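Local coordinates for carboxynorspermidine decarboxylase (Campylobacter jejuni subsp. jejuni 81116, PDB 3N29), which probably catalyses the pyridoxal-5'-phosphate-dependent decarboxylation of carboxynorspermidine to norspermidine, the polyamine bound beside the cofactor in this crystal structure, at residues Tyr314-Leu319 with Leu373-Tyr378; Gly279-Ser284 with Leu298-Glu303. One frame throughout, in Å; residues are numbered along the deposited sequence.

Interaction 1: Tyr314-Leu319 with Leu373-Tyr378. With NSD (N-(3-aminopropyl)propane-1,3-diamine), chain D; PLP (pyridoxal-5'-phosphate), chain C.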
ATOM      1  N   TYR A 314      13.274  -3.065  -3.446  1.00 15.63           N
ATOM      2  CA  TYR A 314      14.637  -2.558  -3.249  1.00 15.96           C
ATOM      3  C   TYR A 314      14.897  -2.682  -1.770  1.00 14.00           C
ATOM      4  O   TYR A 314      13.969  -2.941  -0.993  1.00 13.39           O
ATOM      5  CB  TYR A 314      14.815  -1.103  -3.794  1.00 14.57           C
ATOM      6  CG  TYR A 314      14.325  -0.012  -2.815  1.00 16.04           C
ATOM      7  CD1 TYR A 314      15.207   0.563  -1.919  1.00 19.95           C
ATOM      8  CD2 TYR A 314      12.980   0.424  -2.798  1.00 18.20           C
ATOM      9  CE1 TYR A 314      14.814   1.627  -1.030  1.00 18.83           C
ATOM     10  CE2 TYR A 314      12.553   1.434  -1.881  1.00 23.18           C
ATOM     11  CZ  TYR A 314      13.507   2.015  -0.976  1.00 21.60           C
ATOM     12  OH  TYR A 314      13.164   2.983  -0.037  1.00 18.54           O
ATOM     13  N   THR A 315      16.127  -2.467  -1.363  1.00 12.60           N
ATOM     14  CA  THR A 315      16.486  -2.638   0.038  1.00 13.07           C
ATOM     15  C   THR A 315      16.919  -1.308   0.607  1.00 13.09           C
ATOM     16  O   THR A 315      17.819  -0.685   0.084  1.00 12.81           O
ATOM     17  CB  THR A 315      17.626  -3.732   0.198  1.00 16.26           C
ATOM     18  OG1 THR A 315      17.199  -4.947  -0.409  1.00 13.31           O
ATOM     19  CG2 THR A 315      18.046  -3.932   1.649  1.00 13.75           C
ATOM     20  N   SER A 316      16.305  -0.894   1.716  1.00 14.26           N
ATOM     21  CA  SER A 316      16.726   0.334   2.370  1.00 14.26           C
ATOM     22  C   SER A 316      18.077   0.221   3.014  1.00 14.57           C
ATOM     23  O   SER A 316      18.411  -0.805   3.613  1.00 14.26           O
ATOM     24  CB  SER A 316      15.693   0.743   3.410  1.00 14.51           C
ATOM     25  OG  SER A 316      16.015   2.002   4.014  1.00 16.01           O
ATOM     26  N   GLU A 317      18.824   1.324   2.955  1.00 12.84           N
ATOM     27  CA  GLU A 317      20.018   1.441   3.738  1.00 13.21           C
ATOM     28  C   GLU A 317      19.587   1.730   5.174  1.00 12.37           C
ATOM     29  O   GLU A 317      18.444   2.243   5.435  1.00 13.45           O
ATOM     30  CB  GLU A 317      20.938   2.553   3.202  1.00 12.55           C
ATOM     31  CG  GLU A 317      21.457   2.331   1.768  1.00 17.03           C
ATOM     32  CD  GLU A 317      22.588   1.300   1.621  1.00 25.49           C
ATOM     33  OE1 GLU A 317      23.124   0.781   2.681  1.00 25.19           O
ATOM     34  OE2 GLU A 317      22.944   1.009   0.426  1.00 26.58           O
ATOM     35  N   VAL A 318      20.443   1.336   6.104  1.00 11.52           N
ATOM     36  CA  VAL A 318      20.248   1.558   7.525  1.00 10.56           C
ATOM     37  C   VAL A 318      21.454   2.252   8.099  1.00 12.55           C
ATOM     38  O   VAL A 318      22.624   1.889   7.746  1.00 10.78           O
ATOM     39  CB  VAL A 318      19.999   0.221   8.254  1.00 10.80           C
ATOM     40  CG1 VAL A 318      20.126   0.348   9.787  1.00 11.33           C
ATOM     41  CG2 VAL A 318      18.621  -0.339   7.827  1.00 10.90           C
ATOM     42  N   LEU A 319      21.199   3.278   8.902  1.00 12.17           N
ATOM     43  CA  LEU A 319      22.295   4.070   9.489  1.00 13.06           C
ATOM     44  C   LEU A 319      23.222   3.158  10.317  1.00 13.23           C
ATOM     45  O   LEU A 319      22.731   2.339  11.086  1.00 12.43           O
ATOM     46  CB  LEU A 319      21.737   5.139  10.374  1.00 14.57           C
ATOM     47  CG  LEU A 319      22.693   6.059  11.115  1.00 13.73           C
ATOM     48  CD1 LEU A 319      23.457   7.060  10.183  1.00 16.50           C
ATOM     49  CD2 LEU A 319      21.892   6.816  12.215  1.00 17.18           C
ATOM     50  N   LEU A 373      17.223   4.782   6.189  1.00 11.29           N
ATOM     51  CA  LEU A 373      17.679   6.037   5.536  1.00 13.28           C
ATOM     52  C   LEU A 373      16.785   6.402   4.343  1.00 13.13           C
ATOM     53  O   LEU A 373      16.393   5.511   3.555  1.00 12.59           O
ATOM     54  CB  LEU A 373      19.150   5.887   5.072  1.00 11.92           C
ATOM     55  CG  LEU A 373      20.146   5.700   6.226  1.00 13.93           C
ATOM     56  CD1 LEU A 373      21.604   5.535   5.626  1.00 15.61           C
ATOM     57  CD2 LEU A 373      20.133   6.890   7.206  1.00 15.94           C
ATOM     58  N   ASP A 374      16.501   7.700   4.187  1.00 12.37           N
ATOM     59  CA  ASP A 374      15.861   8.241   2.977  1.00 13.49           C
ATOM     60  C   ASP A 374      14.491   7.702   2.769  1.00 13.24           C
ATOM     61  O   ASP A 374      14.187   7.043   1.745  1.00 11.63           O
ATOM     62  CB  ASP A 374      16.723   8.006   1.739  1.00 14.58           C
ATOM     63  CG  ASP A 374      16.218   8.763   0.525  1.00 16.90           C
ATOM     64  OD1 ASP A 374      15.545   9.828   0.724  1.00 15.42           O
ATOM     65  OD2 ASP A 374      16.553   8.318  -0.627  1.00 18.21           O
ATOM     66  N   GLN A 375      13.635   7.968   3.737  1.00 11.90           N
ATOM     67  CA  GLN A 375      12.304   7.436   3.767  1.00 13.14           C
ATOM     68  C   GLN A 375      11.172   8.474   3.839  1.00 12.15           C
ATOM     69  O   GLN A 375      10.096   8.168   4.371  1.00 13.22           O
ATOM     70  CB  GLN A 375      12.178   6.418   4.900  1.00 11.63           C
ATOM     71  CG  GLN A 375      13.081   5.158   4.747  1.00 12.56           C
ATOM     72  CD  GLN A 375      12.762   4.342   3.571  1.00 16.08           C
ATOM     73  OE1 GLN A 375      13.650   3.733   2.945  1.00 19.75           O
ATOM     74  NE2 GLN A 375      11.552   4.399   3.168  1.00 10.61           N
ATOM     75  N   ILE A 376      11.373   9.645   3.291  1.00 12.26           N
ATOM     76  CA  ILE A 376      10.322  10.642   3.289  1.00 13.16           C
ATOM     77  C   ILE A 376       9.572  10.698   1.964  1.00 14.33           C
ATOM     78  O   ILE A 376       8.416  11.069   1.967  1.00 14.81           O
ATOM     79  CB  ILE A 376      10.801  12.095   3.710  1.00 14.03           C
ATOM     80  CG1 ILE A 376      11.622  12.014   4.985  1.00 16.37           C
ATOM     81  CG2 ILE A 376       9.572  12.989   3.894  1.00 16.26           C
ATOM     82  CD1 ILE A 376      10.858  11.557   6.269  1.00 17.46           C
ATOM     83  N   HIS A 377      10.208  10.330   0.842  1.00 13.74           N
ATOM     84  CA  HIS A 377       9.540  10.430  -0.502  1.00 13.90           C
ATOM     85  C   HIS A 377       9.022   9.055  -0.897  1.00 13.34           C
ATOM     86  O   HIS A 377       9.652   8.058  -0.536  1.00 13.36           O
ATOM     87  CB  HIS A 377      10.523  10.989  -1.532  1.00 13.22           C
ATOM     88  CG  HIS A 377      11.705  10.100  -1.819  1.00 14.22           C
ATOM     89  ND1 HIS A 377      12.901  10.183  -1.149  1.00 18.09           N
ATOM     90  CD2 HIS A 377      11.871   9.130  -2.757  1.00 15.57           C
ATOM     91  CE1 HIS A 377      13.753   9.300  -1.653  1.00 13.76           C
ATOM     92  NE2 HIS A 377      13.128   8.618  -2.600  1.00 19.79           N
ATOM     93  N   TYR A 378       7.804   8.982  -1.457  1.00 11.51           N
ATOM     94  CA  TYR A 378       7.168   7.709  -1.921  1.00 11.42           C
ATOM     95  C   TYR A 378       7.082   6.712  -0.781  1.00 11.83           C
ATOM     96  O   TYR A 378       7.291   5.496  -0.960  1.00 13.22           O
ATOM     97  CB  TYR A 378       7.924   7.135  -3.160  1.00 11.99           C
ATOM     98  CG  TYR A 378       7.733   8.031  -4.371  1.00 10.64           C
ATOM     99  CD1 TYR A 378       6.570   7.933  -5.154  1.00 10.69           C
ATOM    100  CD2 TYR A 378       8.664   8.979  -4.728  1.00 12.43           C
ATOM    101  CE1 TYR A 378       6.359   8.683  -6.214  1.00 12.31           C
ATOM    102  CE2 TYR A 378       8.450   9.822  -5.811  1.00 12.24           C
ATOM    103  CZ  TYR A 378       7.280   9.667  -6.552  1.00 12.12           C
ATOM    104  OH  TYR A 378       7.072  10.435  -7.626  1.00 11.36           O
TER
HETATM  105  C1  NSD D1002       9.251   8.454  -8.770  1.00 57.70           C
HETATM  106  N1  NSD D1002      10.631   8.842  -8.805  1.00 56.76           N
HETATM  107  C2  NSD D1002       8.876   7.529  -9.879  1.00 60.03           C
HETATM  108  N2  NSD D1002       6.626   6.846  -9.456  1.00 61.40           N
HETATM  109  C3  NSD D1002       7.419   7.527 -10.174  1.00 62.11           C
HETATM  110  N3  NSD D1002       6.336   4.918  -5.531  1.00 52.57           N
HETATM  111  C4  NSD D1002       6.940   6.111  -8.473  1.00 57.55           C
HETATM  112  C5  NSD D1002       5.790   5.431  -7.784  1.00 56.37           C
HETATM  113  C6  NSD D1002       6.266   4.356  -6.841  1.00 54.98           C
HETATM  114  N1  PLP C1001       4.751  15.044 -12.985  1.00 27.08           N
HETATM  115  C2  PLP C1001       3.963  13.973 -13.299  1.00 29.00           C
HETATM  116  C2A PLP C1001       2.883  14.113 -14.342  1.00 29.00           C
HETATM  117  C3  PLP C1001       4.163  12.753 -12.582  1.00 31.73           C
HETATM  118  O3  PLP C1001       3.362  11.647 -12.873  1.00 32.97           O
HETATM  119  C4  PLP C1001       5.157  12.656 -11.589  1.00 31.03           C
HETATM  120  C4A PLP C1001       5.322  11.358 -10.810  1.00 32.06           C
HETATM  121  C5  PLP C1001       5.986  13.759 -11.330  1.00 27.80           C
HETATM  122  C6  PLP C1001       5.748  14.946 -12.054  1.00 24.71           C
HETATM  123  C5A PLP C1001       7.077  13.711 -10.286  1.00 25.19           C
HETATM  124  O4P PLP C1001       7.962  12.641 -10.505  1.00 19.83           O
HETATM  125  P   PLP C1001       9.244  12.416  -9.617  1.00 24.37           P
HETATM  126  O1P PLP C1001       8.768  12.365  -8.177  1.00 21.88           O
HETATM  127  O2P PLP C1001      10.178  13.634  -9.824  1.00 23.11           O
HETATM  128  O3P PLP C1001       9.933  11.222 -10.102  1.00 21.52           O
HETATM  129  O   HOH W   1      17.956   3.796   1.942  1.00 15.73           O
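The carbonyl oxygen of Glu317 is gripped from both faces of its plane, by Leu373 N across the contact and by the hydroxyl of the preceding residue, Ser316. The Leu373 N–Glu317 O bond, 2.9 Å long, is almost straight at hydrogen (174°), although the donor stands well above the carbonyl plane. From the opposite face Ser316 OG donates at 2.8 Å; a chi1 of -176°, which sets OG opposite the backbone N, turns the hydroxyl along its own chain to that oxygen. A water extends the pairing, accepting from Glu317 N and donating to Leu373 O, each at 2.8 Å. The Leu373 side chain lies alongside the same backbone: CD1 packs on Glu317 CB, and CD2 reaches Leu319 CB at 4.0 Å. These segments flank strands of the C-terminal beta domain of a beta/alpha-barrel decarboxylase: 373-378 leaves strand 369-372 for the active site, while 314-319 leads into strand 321-325, with Leu319 bonded through its backbone to Val371. At the far end of 373-378, Tyr378 OH donates a 2.6 Å hydrogen bond to PLP O1P, with O1P near the plane of the Tyr378 ring, at its edge. Norspermidine lies against the same side chain, its C4 3.5 Å from Tyr378 CE1, and Asp308 and Glu272 bind the polyamine as well.

Interaction 2: Gly279-Ser284 with Leu298-Glu303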
ATOM      1  N   GLY A 279      15.132  12.751   5.104  1.00 10.25           N
ATOM      2  CA  GLY A 279      14.695  12.166   6.352  1.00 10.41           C
ATOM      3  C   GLY A 279      14.691  10.660   6.438  1.00 10.00           C
ATOM      4  O   GLY A 279      14.835  10.009   5.460  1.00  9.54           O
ATOM      5  N   ASN A 280      14.443  10.147   7.625  1.00  8.10           N
ATOM      6  CA  ASN A 280      14.492   8.733   7.899  1.00  7.71           C
ATOM      7  C   ASN A 280      13.297   8.181   8.618  1.00  6.86           C
ATOM      8  O   ASN A 280      12.581   8.905   9.181  1.00  8.40           O
ATOM      9  CB  ASN A 280      15.762   8.411   8.678  1.00  8.59           C
ATOM     10  CG  ASN A 280      16.980   9.060   8.080  1.00  8.38           C
ATOM     11  OD1 ASN A 280      17.165   9.032   6.913  1.00  8.49           O
ATOM     12  ND2 ASN A 280      17.800   9.632   8.899  1.00  8.62           N
ATOM     13  N   LEU A 281      13.097   6.875   8.552  1.00  7.54           N
ATOM     14  CA  LEU A 281      12.148   6.257   9.341  1.00  5.20           C
ATOM     15  C   LEU A 281      12.830   5.551  10.511  1.00  7.55           C
ATOM     16  O   LEU A 281      13.704   4.675  10.296  1.00  6.98           O
ATOM     17  CB  LEU A 281      11.344   5.279   8.487  1.00  5.23           C
ATOM     18  CG  LEU A 281      10.430   4.260   9.159  1.00  4.96           C
ATOM     19  CD1 LEU A 281       9.343   4.936   9.925  1.00  6.50           C
ATOM     20  CD2 LEU A 281       9.866   3.201   8.119  1.00  5.87           C
ATOM     21  N   VAL A 282      12.436   5.900  11.756  1.00  6.14           N
ATOM     22  CA  VAL A 282      13.073   5.450  12.953  1.00  6.00           C
ATOM     23  C   VAL A 282      12.199   4.456  13.654  1.00  4.68           C
ATOM     24  O   VAL A 282      11.008   4.731  13.855  1.00  5.12           O
ATOM     25  CB  VAL A 282      13.391   6.642  13.908  1.00  7.65           C
ATOM     26  CG1 VAL A 282      14.122   6.049  15.148  1.00  5.49           C
ATOM     27  CG2 VAL A 282      14.223   7.666  13.135  1.00 13.17           C
ATOM     28  N   ALA A 283      12.727   3.296  13.996  1.00  4.60           N
ATOM     29  CA  ALA A 283      11.932   2.221  14.582  1.00  4.70           C
ATOM     30  C   ALA A 283      12.723   1.701  15.740  1.00  5.47           C
ATOM     31  O   ALA A 283      13.934   2.004  15.863  1.00  6.52           O
ATOM     32  CB  ALA A 283      11.737   1.114  13.510  1.00  5.00           C
ATOM     33  N   SER A 284      12.094   0.956  16.619  1.00  3.96           N
ATOM     34  CA  SER A 284      12.797   0.304  17.689  1.00  5.22           C
ATOM     35  C   SER A 284      12.823  -1.216  17.506  1.00  4.54           C
ATOM     36  O   SER A 284      11.848  -1.789  17.007  1.00  3.75           O
ATOM     37  CB  SER A 284      12.045   0.594  19.039  1.00  7.26           C
ATOM     38  OG  SER A 284      12.129   2.015  19.344  1.00  8.76           O
ATOM     39  N   LEU A 298      11.184  -5.451  14.614  1.00  2.00           N
ATOM     40  CA  LEU A 298      11.045  -4.032  14.843  1.00  2.12           C
ATOM     41  C   LEU A 298       9.588  -3.624  14.980  1.00  4.21           C
ATOM     42  O   LEU A 298       8.669  -4.373  14.556  1.00  5.06           O
ATOM     43  CB  LEU A 298      11.667  -3.242  13.730  1.00  3.00           C
ATOM     44  CG  LEU A 298      13.037  -3.716  13.323  1.00  2.00           C
ATOM     45  CD1 LEU A 298      13.550  -2.837  12.201  1.00  2.81           C
ATOM     46  CD2 LEU A 298      13.994  -3.861  14.543  1.00  4.18           C
ATOM     47  N   ASP A 299       9.357  -2.355  15.389  1.00  4.35           N
ATOM     48  CA  ASP A 299       7.974  -1.818  15.439  1.00  5.78           C
ATOM     49  C   ASP A 299       7.543  -1.071  14.188  1.00  6.64           C
ATOM     50  O   ASP A 299       6.746  -0.094  14.185  1.00  6.49           O
ATOM     51  CB  ASP A 299       7.749  -0.999  16.742  1.00  6.20           C
ATOM     52  CG  ASP A 299       8.658   0.240  16.867  1.00  5.16           C
ATOM     53  OD1 ASP A 299       9.448   0.486  15.976  1.00  4.26           O
ATOM     54  OD2 ASP A 299       8.548   0.957  17.910  1.00  9.18           O
ATOM     55  N   THR A 300       8.051  -1.519  13.052  1.00  6.60           N
ATOM     56  CA  THR A 300       7.708  -0.937  11.799  1.00  5.57           C
ATOM     57  C   THR A 300       7.578  -2.110  10.825  1.00  7.70           C
ATOM     58  O   THR A 300       7.840  -3.259  11.183  1.00  7.04           O
ATOM     59  CB  THR A 300       8.718   0.127  11.299  1.00  7.65           C
ATOM     60  OG1 THR A 300       8.129   0.871  10.248  1.00  8.99           O
ATOM     61  CG2 THR A 300      10.059  -0.471  10.721  1.00  7.27           C
ATOM     62  N   SER A 301       7.028  -1.819   9.679  1.00  7.16           N
ATOM     63  CA  SER A 301       6.718  -2.880   8.680  1.00  9.23           C
ATOM     64  C   SER A 301       7.141  -2.432   7.306  1.00  9.30           C
ATOM     65  O   SER A 301       6.863  -1.295   6.859  1.00  9.28           O
ATOM     66  CB  SER A 301       5.246  -3.239   8.714  1.00  8.80           C
ATOM     67  OG  SER A 301       4.784  -3.691   7.462  1.00  8.02           O
ATOM     68  N   SER A 302       7.838  -3.328   6.589  1.00  9.10           N
ATOM     69  CA  SER A 302       8.207  -3.020   5.210  1.00  9.66           C
ATOM     70  C   SER A 302       6.952  -2.859   4.398  1.00  8.84           C
ATOM     71  O   SER A 302       6.823  -1.838   3.704  1.00  8.88           O
ATOM     72  CB  SER A 302       9.143  -4.133   4.655  1.00 10.28           C
ATOM     73  OG  SER A 302       8.447  -5.367   4.776  1.00 15.97           O
ATOM     74  N   GLU A 303       6.004  -3.775   4.540  1.00  9.78           N
ATOM     75  CA  GLU A 303       4.774  -3.786   3.724  1.00 11.18           C
ATOM     76  C   GLU A 303       3.883  -2.528   3.924  1.00 10.30           C
ATOM     77  O   GLU A 303       3.387  -1.943   2.963  1.00 10.49           O
ATOM     78  CB  GLU A 303       3.949  -4.992   4.091  1.00 14.11           C
ATOM     79  CG  GLU A 303       2.570  -5.027   3.374  1.00 21.24           C
ATOM     80  CD  GLU A 303       2.557  -5.988   2.172  1.00 28.96           C
ATOM     81  OE1 GLU A 303       3.524  -6.814   2.061  1.00 30.27           O
ATOM     82  OE2 GLU A 303       1.578  -5.904   1.380  1.00 24.28           O
TER
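Ser284 and Asp299 hold each other through two hydrogen bonds in opposite directions. Ser284 N donates to Asp299 OD1 at 2.8 Å (165° at hydrogen), meeting the carboxylate from above its plane, and Asp299 N returns a bond to Ser284 O at 3.0 Å, nearly along the C=O axis but bent to 140°. With chi1 at 62°, Asp299 CG sits between its backbone N and carbonyl carbon, which folds the carboxylate back over the strand and brings OD1 to 3.3 Å from Ala283 CA. Ser284 O receives a CA-H...O contact from Leu298 CA. Next along the two chains, Thr300 CG2 packs on Ala283 CB at 3.6 Å, and Thr300 OG1 lies at the same distance from Leu281 CD2 while bonding to His305 ND1. Farther out, Thr44 OG1 binds both Asp299 OD2 and Ser284 OG, and Lys122 of the second subunit forms a salt bridge with OD2, so the buried carboxylate has a charged partner and is probably ionised. Beyond Thr300, Ser301 caps helix 302-305 by bonding to Ala304 N. The arrangement marks the open end of an antiparallel beta hairpin, strands 279-290 and 294-298, where the second strand leaves through a linker into an N-capped helix of the C-terminal beta domain.

In the fold
From the N terminus, strand 46-50 joins the mixed sheet first; the eight-stranded parallel barrel follows, and strand 279-290 returns the chain to that sheet beside 46-50. Interaction 2 closes first, a short hairpin loop with 13 residues between its segments. The chain goes on from 298-303 through the rest of helix 302-305 and helix 307-311 to 314-319, where interaction 1 opens; its loop of 53 residues, containing strands 321-325, 340-345, 354-360 and 369-372, closes at 373-378. The two loops follow in series, neither nesting nor crossing. Their centres lie about 10 Å apart, and they join: Asp374 N bonds to Asn280 OD1, and Gln375 N to Gly279 O, which continues the antiparallel pairing of strands 369-372 and 279-290.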